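Long-range contacts in putative alkaline phosphatase (Pseudomonas fluorescens, PDB 4F19), which probably binds phosphate, its place taken here by arsenate, as the solute-binding protein of an ABC phosphate importer: residues 6-11 against 26-31; 62-67 against 148-153; 139-144 against 183-188. All coordinates share one frame; numbering follows the deposited sequence. Where two conformers were deposited one is given.

From the N terminus, strand 5-7 runs into the anion-binding turn 8-10, and contact 1 closes the short loop that returns strand 29-30 to its side, at the edge of the five-stranded sheet. Contact 2 opens only after contact 1 has closed: the turn following strand 59-62, a neighbour of strand 5-7 in that sheet, meets helix 147-159, 81 residues on. Before the helix comes strand 138-142 and after it strand 186-188, and contact 3 pairs these two within the four-stranded sheet, so contacts 2 and 3 cross. Contact 2 thus ties the part built on one sheet to the part built on the other, and all three contacts reach the same hydrogen arsenate.

Contact 1: 6-11 against 26-31; sequences GGATLP and AQYIGV. With 8AR (hydrogen arsenate), chain B.
Y28 lays its ring against G6 and sends its hydroxyl on to A8, and this is the dense, buried part of the contact. The CA of G6 sits over one face of the ring, 3.8 Å from its centroid, as a CH-pi contact; with no side chain it can come this near, whereas a CB would run into the carbonyl oxygen of I29. The tyrosine reaches so far because its CG is anti to the backbone N (chi1 -177°). At the ring's edge, Y28 OH donates to A8 O at 2.7 Å, approaching slightly tilted from the carbonyl plane. W59 and Y15 also meet this ring. Backbone bonds carry the rest: G7 N donates to I29 O at 2.9 Å, and V31 N to G7 O at 2.8 Å. They pair strands 5-7 and 29-30 in parallel, the two strands of a beta-alpha-beta unit whose helix is 12-15, at the edge of the sheet. As often in periplasmic binding proteins, the turn after the first strand forms part of the ligand site. T9 gives both its N and its OG1 to arsenate oxygen O3, the hydroxyl at 2.7 Å, while L10 N binds O2. The small CB of A8 allows O2 to lie at 3.3 Å. G7 must be glycine, since its backbone angles would jam a CB against the preceding carbonyl. The other side, with I29, G30 and V31 partly exposed, is looser. The I29 side chain rises from the sheet face on which a G6 CB would lie, and its end leads off from strand 5-7. The methyl T9 CG2 rests 3.8 Å from G30 C, where a CB on G30 would be tight against that methyl, and V31 CG2 lies beside G7 N and CA, at van der Waals distance.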
ATOM      1  N   GLY A   6     -11.509   3.606   6.032  1.00  4.74           N
ATOM      2  CA  GLY A   6     -11.188   4.238   4.771  1.00  4.69           C
ATOM      3  C   GLY A   6      -9.710   4.551   4.728  1.00  4.30           C
ATOM      4  O   GLY A   6      -8.965   4.253   5.666  1.00  5.06           O
ATOM      5  N   GLY A   7      -9.263   5.166   3.622  1.00  4.35           N
ATOM      6  CA  GLY A   7      -7.873   5.502   3.463  1.00  4.14           C
ATOM      7  C   GLY A   7      -7.371   5.098   2.118  1.00  4.10           C
ATOM      8  O   GLY A   7      -7.950   5.464   1.068  1.00  4.44           O
ATOM      9  N   ALA A   8      -6.255   4.355   2.098  1.00  3.97           N
ATOM     10  CA  ALA A   8      -5.579   3.903   0.884  1.00  4.00           C
ATOM     11  C   ALA A   8      -6.570   3.485  -0.187  1.00  3.66           C
ATOM     12  O   ALA A   8      -7.454   2.656   0.029  1.00  4.26           O
ATOM     13  CB  ALA A   8      -4.721   2.712   1.239  1.00  4.18           C
ATOM     14  N   THR A   9      -6.342   4.007  -1.414  1.00  4.01           N
ATOM     15  CA  THR A   9      -7.066   3.559  -2.568  1.00  3.91           C
ATOM     16  C   THR A   9      -6.485   2.273  -3.217  1.00  3.77           C
ATOM     17  O   THR A   9      -7.229   1.558  -3.869  1.00  4.47           O
ATOM     18  CB  THR A   9      -7.213   4.672  -3.662  1.00  4.43           C
ATOM     19  OG1 THR A   9      -5.973   4.968  -4.284  1.00  4.57           O
ATOM     20  CG2 THR A   9      -7.838   5.932  -3.066  1.00  5.17           C
ATOM     21  N   LEU A  10      -5.196   2.019  -3.026  1.00  4.00           N
ATOM     22  CA  LEU A  10      -4.602   0.839  -3.657  1.00  4.05           C
ATOM     23  C   LEU A  10      -5.421  -0.423  -3.393  1.00  4.18           C
ATOM     24  O   LEU A  10      -5.649  -1.184  -4.361  1.00  4.51           O
ATOM     25  CB  LEU A  10      -3.105   0.738  -3.243  1.00  4.46           C
ATOM     26  CG  LEU A  10      -2.377  -0.563  -3.611  1.00  4.78           C
ATOM     27  CD1 LEU A  10      -0.909  -0.288  -3.832  1.00  5.90           C
ATOM     28  CD2 LEU A  10      -2.541  -1.628  -2.521  1.00  5.22           C
ATOM     29  N   PRO A  11      -5.891  -0.682  -2.155  1.00  4.36           N
ATOM     30  CA  PRO A  11      -6.657  -1.888  -1.837  1.00  4.73           C
ATOM     31  C   PRO A  11      -8.175  -1.633  -1.729  1.00  4.58           C
ATOM     32  O   PRO A  11      -8.892  -2.501  -1.224  1.00  5.21           O
ATOM     33  CB  PRO A  11      -6.129  -2.264  -0.441  1.00  6.29           C
ATOM     34  CG  PRO A  11      -5.942  -0.926   0.217  1.00  5.94           C
ATOM     35  CD  PRO A  11      -5.453  -0.020  -0.912  1.00  4.75           C
ATOM     36  N   ALA A  26     -19.178  -0.362   7.969  1.00  5.81           N
ATOM     37  CA  ALA A  26     -19.584   0.507   6.838  1.00  5.94           C
ATOM     38  C   ALA A  26     -18.706   0.203   5.628  1.00  5.51           C
ATOM     39  O   ALA A  26     -17.584  -0.287   5.750  1.00  6.41           O
ATOM     40  CB  ALA A  26     -19.449   1.955   7.216  1.00  7.16           C
ATOM     41  N   GLN A  27     -19.201   0.531   4.435  1.00  5.83           N
ATOM     42  CA  GLN A  27     -18.364   0.292   3.257  0.70  5.80           C
ATOM     43  C   GLN A  27     -17.138   1.220   3.361  1.00  5.32           C
ATOM     44  O   GLN A  27     -17.170   2.387   3.752  1.00  6.07           O
ATOM     45  CB  GLN A  27     -19.186   0.558   1.987  0.70  6.81           C
ATOM     46  CG  GLN A  27     -20.408  -0.388   1.801  0.70  8.26           C
ATOM     47  CD  GLN A  27     -19.936  -1.878   1.797  0.70  8.61           C
ATOM     48  OE1 GLN A  27     -19.119  -2.276   0.892  0.70  9.52           O
ATOM     49  NE2 GLN A  27     -20.395  -2.683   2.737  0.70  9.91           N
ATOM     50  N   TYR A  28     -16.001   0.658   2.916  1.00  5.37           N
ATOM     51  CA  TYR A  28     -14.743   1.333   2.939  1.00  5.24           C
ATOM     52  C   TYR A  28     -14.716   2.543   2.001  1.00  5.04           C
ATOM     53  O   TYR A  28     -15.239   2.465   0.880  1.00  6.59           O
ATOM     54  CB  TYR A  28     -13.661   0.333   2.465  1.00  5.27           C
ATOM     55  CG  TYR A  28     -12.242   0.841   2.480  1.00  4.78           C
ATOM     56  CD1 TYR A  28     -11.488   0.797   3.643  1.00  5.02           C
ATOM     57  CD2 TYR A  28     -11.630   1.341   1.358  1.00  5.04           C
ATOM     58  CE1 TYR A  28     -10.173   1.198   3.681  1.00  4.83           C
ATOM     59  CE2 TYR A  28     -10.324   1.766   1.347  1.00  4.72           C
ATOM     60  CZ  TYR A  28      -9.568   1.673   2.524  1.00  4.24           C
ATOM     61  OH  TYR A  28      -8.235   2.011   2.556  1.00  4.80           O
ATOM     62  N   ILE A  29     -14.092   3.619   2.451  1.00  4.96           N
ATOM     63  CA  ILE A  29     -14.039   4.873   1.700  1.00  5.36           C
ATOM     64  C   ILE A  29     -12.562   5.150   1.270  1.00  4.99           C
ATOM     65  O   ILE A  29     -11.705   5.395   2.121  1.00  5.49           O
ATOM     66  CB  ILE A  29     -14.587   6.022   2.528  1.00  5.86           C
ATOM     67  CG1 ILE A  29     -16.068   5.752   2.889  1.00  6.83           C
ATOM     68  CG2 ILE A  29     -14.440   7.344   1.769  1.00  8.34           C
ATOM     69  CD1 ILE A  29     -16.617   6.664   3.950  1.00  7.85           C
ATOM     70  N   GLY A  30     -12.301   5.119  -0.025  1.00  5.68           N
ATOM     71  CA  GLY A  30     -10.956   5.372  -0.533  1.00  5.56           C
ATOM     72  C   GLY A  30     -10.677   6.844  -0.735  1.00  5.44           C
ATOM     73  O   GLY A  30     -11.332   7.496  -1.560  1.00  6.92           O
ATOM     74  N   VAL A  31      -9.709   7.378  -0.006  1.00  5.03           N
ATOM     75  CA  VAL A  31      -9.324   8.775  -0.003  1.00  5.35           C
ATOM     76  C   VAL A  31      -7.794   8.999  -0.044  1.00  4.71           C
ATOM     77  O   VAL A  31      -7.371  10.163  -0.087  1.00  5.62           O
ATOM     78  CB  VAL A  31      -9.894   9.550   1.214  1.00  5.74           C
ATOM     79  CG1 VAL A  31     -11.409   9.729   1.029  1.00  7.28           C
ATOM     80  CG2 VAL A  31      -9.564   8.849   2.535  1.00  6.32           C
TER
HETATM   81 AS   8AR B1401      -2.934   5.156  -1.818  0.77  3.46          AS
HETATM   82  O1  8AR B1401      -2.421   5.848  -0.421  1.00  3.86           O
HETATM   83  O2  8AR B1401      -3.191   3.502  -1.535  1.00  4.20           O
HETATM   84  O3  8AR B1401      -4.374   5.776  -2.304  1.00  4.12           O
HETATM   85  O4  8AR B1401      -1.789   5.308  -3.014  1.00  4.33           O

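Contact 2: 62-67 against 148-153; sequences SDSKLS and TTELFT. With 8AR (hydrogen arsenate), chain B.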
ATOM      1  N   SER A  62      -3.823   1.845   4.951  1.00  4.07           N
ATOM      2  CA  SER A  62      -2.716   2.677   4.569  1.00  3.82           C
ATOM      3  C   SER A  62      -1.616   1.810   3.974  1.00  3.74           C
ATOM      4  O   SER A  62      -1.277   0.790   4.565  1.00  4.51           O
ATOM      5  CB  SER A  62      -2.150   3.447   5.756  1.00  4.61           C
ATOM      6  OG  SER A  62      -1.151   4.326   5.311  1.00  4.76           O
ATOM      7  N   ASP A  63      -1.024   2.279   2.861  1.00  3.93           N
ATOM      8  CA  ASP A  63       0.236   1.687   2.391  1.00  4.30           C
ATOM      9  C   ASP A  63       1.431   2.581   2.685  1.00  4.69           C
ATOM     10  O   ASP A  63       2.521   2.333   2.190  1.00  7.35           O
ATOM     11  CB  ASP A  63       0.160   1.222   0.910  1.00  4.53           C
ATOM     12  CG  ASP A  63      -1.141   1.579   0.222  1.00  4.22           C
ATOM     13  OD1 ASP A  63      -1.203   2.747  -0.220  1.00  5.10           O
ATOM     14  OD2 ASP A  63      -2.055   0.744   0.134  1.00  4.78           O
ATOM     15  N   SER A  64       1.200   3.626   3.483  1.00  4.61           N
ATOM     16  CA  SER A  64       2.238   4.436   4.077  1.00  4.53           C
ATOM     17  C   SER A  64       2.383   4.097   5.549  1.00  4.53           C
ATOM     18  O   SER A  64       1.381   4.120   6.302  1.00  5.10           O
ATOM     19  CB  SER A  64       1.894   5.919   3.952  1.00  5.54           C
ATOM     20  OG  SER A  64       2.717   6.752   4.713  1.00  5.85           O
ATOM     21  N   LYS A  65       3.578   3.793   6.003  1.00  5.08           N
ATOM     22  CA  LYS A  65       3.766   3.484   7.430  1.00  5.33           C
ATOM     23  C   LYS A  65       3.503   4.722   8.267  1.00  5.16           C
ATOM     24  O   LYS A  65       3.779   5.859   7.875  1.00  5.82           O
ATOM     25  CB  LYS A  65       5.178   2.977   7.686  1.00  8.10           C
ATOM     26  CG  LYS A  65       5.424   1.621   7.221  0.70  9.01           C
ATOM     27  CD  LYS A  65       6.653   0.933   7.717  0.70 11.18           C
ATOM     28  CE  LYS A  65       6.844   0.823   9.058  0.70 10.50           C
ATOM     29  NZ  LYS A  65       7.991  -0.270   9.458  0.70 10.06           N
ATOM     30  N   LEU A  66       3.051   4.491   9.494  1.00  5.12           N
ATOM     31  CA  LEU A  66       2.989   5.578  10.469  1.00  5.43           C
ATOM     32  C   LEU A  66       4.411   6.103  10.780  1.00  5.67           C
ATOM     33  O   LEU A  66       5.298   5.298  11.047  1.00  7.09           O
ATOM     34  CB  LEU A  66       2.307   5.065  11.737  1.00  5.72           C
ATOM     35  CG  LEU A  66       0.799   4.845  11.574  1.00  5.71           C
ATOM     36  CD1 LEU A  66       0.267   3.869  12.609  1.00  6.44           C
ATOM     37  CD2 LEU A  66       0.055   6.166  11.664  1.00  6.43           C
ATOM     38  N   SER A  67       4.581   7.390  10.759  1.00  6.00           N
ATOM     39  CA  SER A  67       5.869   8.006  11.024  1.00  6.77           C
ATOM     40  C   SER A  67       6.157   8.020  12.540  1.00  6.55           C
ATOM     41  O   SER A  67       5.254   7.883  13.357  1.00  6.13           O
ATOM     42  CB  SER A  67       5.948   9.407  10.485  1.00  8.01           C
ATOM     43  OG  SER A  67       5.084  10.248  11.253  1.00  8.50           O
ATOM     44  N   THR A 148       0.917   4.308  -2.321  1.00  3.95           N
ATOM     45  CA  THR A 148       1.510   3.762  -3.545  1.00  3.87           C
ATOM     46  C   THR A 148       2.799   4.521  -3.830  1.00  3.99           C
ATOM     47  O   THR A 148       3.825   3.912  -4.202  1.00  4.52           O
ATOM     48  CB  THR A 148       0.526   3.858  -4.725  1.00  4.18           C
ATOM     49  OG1 THR A 148      -0.730   3.291  -4.400  1.00  4.40           O
ATOM     50  CG2 THR A 148       1.085   3.032  -5.886  1.00  4.87           C
ATOM     51  N   THR A 149       2.775   5.850  -3.692  1.00  4.23           N
ATOM     52  CA  THR A 149       3.995   6.624  -3.837  1.00  4.16           C
ATOM     53  C   THR A 149       5.074   6.136  -2.866  1.00  4.16           C
ATOM     54  O   THR A 149       6.249   6.012  -3.235  1.00  4.64           O
ATOM     55  CB  THR A 149       3.771   8.107  -3.641  1.00  4.32           C
ATOM     56  OG1 THR A 149       2.883   8.569  -4.665  1.00  4.89           O
ATOM     57  CG2 THR A 149       5.080   8.886  -3.662  1.00  5.17           C
ATOM     58  N   GLU A 150       4.723   5.890  -1.599  1.00  4.27           N
ATOM     59  CA  GLU A 150       5.720   5.432  -0.647  1.00  4.31           C
ATOM     60  C   GLU A 150       6.320   4.076  -1.099  1.00  4.06           C
ATOM     61  O   GLU A 150       7.534   3.907  -1.098  1.00  4.68           O
ATOM     62  CB  GLU A 150       5.144   5.359   0.754  1.00  4.67           C
ATOM     63  CG  GLU A 150       6.201   5.021   1.812  1.00  5.42           C
ATOM     64  CD  GLU A 150       5.664   5.128   3.225  1.00  5.39           C
ATOM     65  OE1 GLU A 150       5.295   6.270   3.619  1.00  6.36           O
ATOM     66  OE2 GLU A 150       5.606   4.100   3.953  1.00  5.96           O
ATOM     67  N   LEU A 151       5.466   3.120  -1.470  1.00  4.04           N
ATOM     68  CA  LEU A 151       5.982   1.819  -1.901  1.00  4.27           C
ATOM     69  C   LEU A 151       6.906   1.962  -3.112  1.00  4.32           C
ATOM     70  O   LEU A 151       7.922   1.252  -3.214  1.00  4.79           O
ATOM     71  CB  LEU A 151       4.813   0.880  -2.227  1.00  4.35           C
ATOM     72  CG  LEU A 151       3.972   0.408  -1.056  1.00  4.84           C
ATOM     73  CD1 LEU A 151       2.841  -0.445  -1.507  1.00  7.12           C
ATOM     74  CD2 LEU A 151       4.806  -0.304   0.018  1.00  7.14           C
ATOM     75  N   PHE A 152       6.532   2.824  -4.051  1.00  4.03           N
ATOM     76  CA  PHE A 152       7.282   2.988  -5.280  1.00  4.10           C
ATOM     77  C   PHE A 152       8.618   3.721  -5.037  1.00  4.21           C
ATOM     78  O   PHE A 152       9.658   3.326  -5.550  1.00  4.69           O
ATOM     79  CB  PHE A 152       6.411   3.742  -6.295  1.00  4.66           C
ATOM     80  CG  PHE A 152       7.031   3.943  -7.655  1.00  4.98           C
ATOM     81  CD1 PHE A 152       7.549   2.860  -8.375  1.00  5.95           C
ATOM     82  CD2 PHE A 152       7.094   5.216  -8.207  1.00  5.79           C
ATOM     83  CE1 PHE A 152       8.052   3.092  -9.627  1.00  7.13           C
ATOM     84  CE2 PHE A 152       7.607   5.414  -9.488  1.00  7.16           C
ATOM     85  CZ  PHE A 152       8.095   4.336 -10.186  1.00  7.55           C
ATOM     86  N   THR A 153       8.562   4.808  -4.249  1.00  4.43           N
ATOM     87  CA  THR A 153       9.775   5.552  -3.970  1.00  4.69           C
ATOM     88  C   THR A 153      10.738   4.778  -3.085  1.00  4.62           C
ATOM     89  O   THR A 153      11.948   5.023  -3.169  1.00  5.14           O
ATOM     90  CB  THR A 153       9.496   6.968  -3.422  1.00  4.87           C
ATOM     91  OG1 THR A 153       8.844   6.903  -2.158  1.00  5.02           O
ATOM     92  CG2 THR A 153       8.754   7.830  -4.420  1.00  5.46           C
TER
HETATM   93 AS   8AR B1401      -2.934   5.156  -1.818  0.77  3.46          AS
HETATM   94  O1  8AR B1401      -2.421   5.848  -0.421  1.00  3.86           O
HETATM   95  O2  8AR B1401      -3.191   3.502  -1.535  1.00  4.20           O
HETATM   96  O3  8AR B1401      -4.374   5.776  -2.304  1.00  4.12           O
HETATM   97  O4  8AR B1401      -1.789   5.308  -3.014  1.00  4.33           O
HETATM   98  O   HOH W   1       5.282   1.749   2.625  0.70  9.08           O
HETATM   99  O   HOH W   2       5.776   6.827   6.310  0.90  8.87           O
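The anion pocket of this periplasmic binding protein lies in the cleft between its two sheets, and here E150 of helix 147-159 holds the turn S64-K65 that follows strand 59-62, with D63 and T148 lining the pocket itself. In the two-lobed fold of this family the ligand is enclosed by turns and helix starts from both lobes, and these segments supply one of each. T148 stands in the first turn of its helix, giving N and OG1 to arsenate O4, the hydroxyl at 2.7 Å; the helix's N-terminal end would favour the negative charge. Threonine suits this place because its hydroxyl adds a second donor to the backbone N-H. From the opposite segment D63 brings OD1 to 2.5 Å from arsenate O2, while its OD2 is bonded to T294 OG1, which helps fix the carboxylate's rotation. The aliphatic part of D63 also packs, its CB 4.0 Å from L151 CD1. Deeper along the helix, E150 is stretched out, CG anti to the backbone N (chi1 -174°), so that its carboxylate reaches the turn. S64 OG donates to OE1 at 2.8 Å, from above the carboxylate plane, and K65 N donates to OE2 at 2.9 Å from the syn side, in a fairly straight bond (165°). K65 itself crosses the glutamate roughly at right angles and carries its amine off to V269 O and D266 O. A carboxylate answers well here, as this buried group is also met by R154, which forms a salt bridge with OE2, and K37 supports S64 OG in turn. Two waters complete the grip: water 1 donates to D63 O and to E150 OE2, and water 2 links K65 O to E150 OE1, lying 2.8 Å from the latter.

Contact 3: 139-144 against 183-188; sequences VVYRSE and AGAVAA. With 8AR (hydrogen arsenate), chain B.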
ATOM      1  N   VAL A 139       4.911  11.661 -17.668  1.00  6.11           N
ATOM      2  CA  VAL A 139       4.761  10.955 -16.402  1.00  5.89           C
ATOM      3  C   VAL A 139       3.528  11.490 -15.675  1.00  5.62           C
ATOM      4  O   VAL A 139       3.388  12.702 -15.508  1.00  6.71           O
ATOM      5  CB  VAL A 139       6.028  11.124 -15.533  1.00  6.52           C
ATOM      6  CG1 VAL A 139       5.805  10.622 -14.123  1.00  7.80           C
ATOM      7  CG2 VAL A 139       7.189  10.416 -16.198  1.00  7.96           C
ATOM      8  N   VAL A 140       2.665  10.564 -15.230  1.00  5.36           N
ATOM      9  CA  VAL A 140       1.533  10.901 -14.382  1.00  5.50           C
ATOM     10  C   VAL A 140       1.897  10.428 -12.954  1.00  5.03           C
ATOM     11  O   VAL A 140       2.422   9.334 -12.783  1.00  5.75           O
ATOM     12  CB  VAL A 140       0.243  10.240 -14.857  1.00  5.78           C
ATOM     13  CG1 VAL A 140      -0.950  10.696 -14.016  1.00  6.48           C
ATOM     14  CG2 VAL A 140      -0.015  10.593 -16.343  1.00  8.12           C
ATOM     15  N   TYR A 141       1.609  11.261 -11.963  1.00  5.14           N
ATOM     16  CA  TYR A 141       1.940  10.942 -10.580  1.00  4.95           C
ATOM     17  C   TYR A 141       0.836  11.390  -9.671  1.00  4.60           C
ATOM     18  O   TYR A 141      -0.049  12.124 -10.047  1.00  5.40           O
ATOM     19  CB  TYR A 141       3.297  11.542 -10.169  1.00  5.59           C
ATOM     20  CG  TYR A 141       3.271  13.022 -10.058  1.00  5.83           C
ATOM     21  CD1 TYR A 141       3.065  13.646  -8.845  1.00  6.23           C
ATOM     22  CD2 TYR A 141       3.373  13.846 -11.182  1.00  6.53           C
ATOM     23  CE1 TYR A 141       2.976  15.023  -8.699  1.00  7.36           C
ATOM     24  CE2 TYR A 141       3.283  15.210 -11.073  1.00  7.81           C
ATOM     25  CZ  TYR A 141       3.069  15.797  -9.830  1.00  8.40           C
ATOM     26  OH  TYR A 141       2.949  17.157  -9.734  1.00 10.57           O
ATOM     27  N   ARG A 142       0.883  10.901  -8.409  1.00  4.59           N
ATOM     28  CA  ARG A 142      -0.120  11.248  -7.415  1.00  4.80           C
ATOM     29  C   ARG A 142       0.133  12.571  -6.787  1.00  4.93           C
ATOM     30  O   ARG A 142       1.180  12.847  -6.233  1.00  5.79           O
ATOM     31  CB  ARG A 142      -0.187  10.127  -6.347  1.00  4.94           C
ATOM     32  CG  ARG A 142      -0.751   8.837  -6.852  1.00  4.98           C
ATOM     33  CD  ARG A 142      -2.258   8.867  -7.011  1.00  5.01           C
ATOM     34  NE  ARG A 142      -2.943   8.942  -5.742  1.00  5.15           N
ATOM     35  CZ  ARG A 142      -3.112   7.885  -4.926  1.00  4.75           C
ATOM     36  NH1 ARG A 142      -2.774   6.661  -5.316  1.00  4.90           N
ATOM     37  NH2 ARG A 142      -3.619   8.103  -3.709  1.00  5.28           N
ATOM     38  N   SER A 143      -0.934  13.422  -6.837  0.70  5.65           N
ATOM     39  CA  SER A 143      -0.913  14.761  -6.302  0.70  6.30           C
ATOM     40  C   SER A 143      -0.814  14.813  -4.798  0.70  6.49           C
ATOM     41  O   SER A 143      -0.330  15.825  -4.222  0.70  8.63           O
ATOM     42  CB  SER A 143      -2.226  15.527  -6.739  0.70  7.58           C
ATOM     43  OG  SER A 143      -3.266  15.056  -6.154  0.70  9.73           O
ATOM     44  N   GLU A 144      -1.326  13.835  -4.133  1.00  6.36           N
ATOM     45  CA  GLU A 144      -1.554  13.836  -2.686  1.00  6.19           C
ATOM     46  C   GLU A 144      -0.655  12.841  -1.980  1.00  5.32           C
ATOM     47  O   GLU A 144       0.191  12.174  -2.555  1.00  7.21           O
ATOM     48  CB  GLU A 144      -3.043  13.648  -2.380  1.00  6.97           C
ATOM     49  CG  GLU A 144      -3.617  12.240  -2.403  1.00  6.88           C
ATOM     50  CD  GLU A 144      -3.782  11.511  -3.719  1.00  6.14           C
ATOM     51  OE1 GLU A 144      -2.998  11.693  -4.673  1.00  7.16           O
ATOM     52  OE2 GLU A 144      -4.746  10.687  -3.797  1.00  6.38           O
ATOM     53  N   ALA A 183       9.823  17.520 -16.775  1.00  9.23           N
ATOM     54  CA  ALA A 183       9.026  18.525 -17.422  1.00  9.12           C
ATOM     55  C   ALA A 183       7.752  17.893 -17.989  1.00  8.81           C
ATOM     56  O   ALA A 183       7.780  16.765 -18.504  1.00  9.48           O
ATOM     57  CB  ALA A 183       9.820  19.142 -18.569  1.00 11.48           C
ATOM     58  N   GLY A 184       6.622  18.618 -17.851  1.00  9.21           N
ATOM     59  CA  GLY A 184       5.376  18.172 -18.396  1.00  9.74           C
ATOM     60  C   GLY A 184       4.647  17.098 -17.602  1.00  8.14           C
ATOM     61  O   GLY A 184       3.606  16.630 -18.020  1.00  8.89           O
ATOM     62  N   ALA A 185       5.194  16.702 -16.419  1.00  7.39           N
ATOM     63  CA  ALA A 185       4.493  15.690 -15.631  1.00  6.94           C
ATOM     64  C   ALA A 185       3.103  16.158 -15.224  1.00  6.68           C
ATOM     65  O   ALA A 185       2.892  17.373 -15.006  1.00  8.73           O
ATOM     66  CB  ALA A 185       5.342  15.324 -14.394  1.00  7.70           C
ATOM     67  N   VAL A 186       2.186  15.238 -15.118  1.00  6.74           N
ATOM     68  CA  VAL A 186       0.794  15.526 -14.817  1.00  7.28           C
ATOM     69  C   VAL A 186       0.442  14.897 -13.454  1.00  6.20           C
ATOM     70  O   VAL A 186       0.662  13.695 -13.234  1.00  7.39           O
ATOM     71  CB  VAL A 186      -0.112  14.839 -15.926  1.00  8.96           C
ATOM     72  CG1 VAL A 186      -1.601  14.929 -15.579  1.00 10.18           C
ATOM     73  CG2 VAL A 186       0.153  15.498 -17.250  1.00 11.13           C
ATOM     74  N   ALA A 187      -0.132  15.694 -12.581  1.00  6.52           N
ATOM     75  CA  ALA A 187      -0.595  15.249 -11.278  1.00  6.49           C
ATOM     76  C   ALA A 187      -2.044  14.820 -11.358  1.00  6.07           C
ATOM     77  O   ALA A 187      -2.863  15.480 -12.041  1.00  7.95           O
ATOM     78  CB  ALA A 187      -0.464  16.337 -10.259  1.00  7.85           C
ATOM     79  N   ALA A 188      -2.435  13.799 -10.617  1.00  5.60           N
ATOM     80  CA  ALA A 188      -3.825  13.404 -10.484  1.00  5.51           C
ATOM     81  C   ALA A 188      -4.029  12.802  -9.094  1.00  5.71           C
ATOM     82  O   ALA A 188      -3.062  12.463  -8.401  1.00  6.29           O
ATOM     83  CB  ALA A 188      -4.262  12.450 -11.594  1.00  7.27           C
TER
HETATM   84 AS   8AR B1401      -2.934   5.156  -1.818  0.77  3.46          AS
HETATM   85  O1  8AR B1401      -2.421   5.848  -0.421  1.00  3.86           O
HETATM   86  O2  8AR B1401      -3.191   3.502  -1.535  1.00  4.20           O
HETATM   87  O3  8AR B1401      -4.374   5.776  -2.304  1.00  4.12           O
HETATM   88  O4  8AR B1401      -1.789   5.308  -3.014  1.00  4.33           O
HETATM   89  O   HOH W   3       6.639  13.996 -17.783  1.00  7.60           O
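Over one face of the Y141 ring lies the CA of A187, and the alanine's CB comes to 3.6 Å from CZ, while A185 CB meets CE2 obliquely. Tyrosine suits this partly exposed position because its flat ring, with CG between the backbone N and carbonyl carbon (chi1 70°), lies back across the neighbouring strand, whose alanines are small enough to take it. The R142 guanidinium has polar groups at its edge, near its plane: the E144 carboxylate and arsenate O3. NE donates to OE1 and NH2 to OE2, a side-on grip with a salt bridge at 2.8 Å between NH2 and OE2. NH2 also binds arsenate O3 at 2.8 Å, and NH1 makes a weak bond to O4. Replacing R142 with a leucine would probably leave E144 without its charged mate and the arsenate short of a positive partner. Backbone bonds zip the strands: V186 N to V139 O, Y141 N to V186 O, A188 N to Y141 O and S143 N to A188 O, the last at 2.8 Å. On the sheet face away from Y141, V140 meets V186, CG2 to CB 4.3 Å, and V140 also packs on V194 of helix 190-198. Parallel strands 138-142 and 186-188, joined through helix 147-159, form a beta-alpha-beta crossover that places an anion-binding arginine at its strand's C-terminal end.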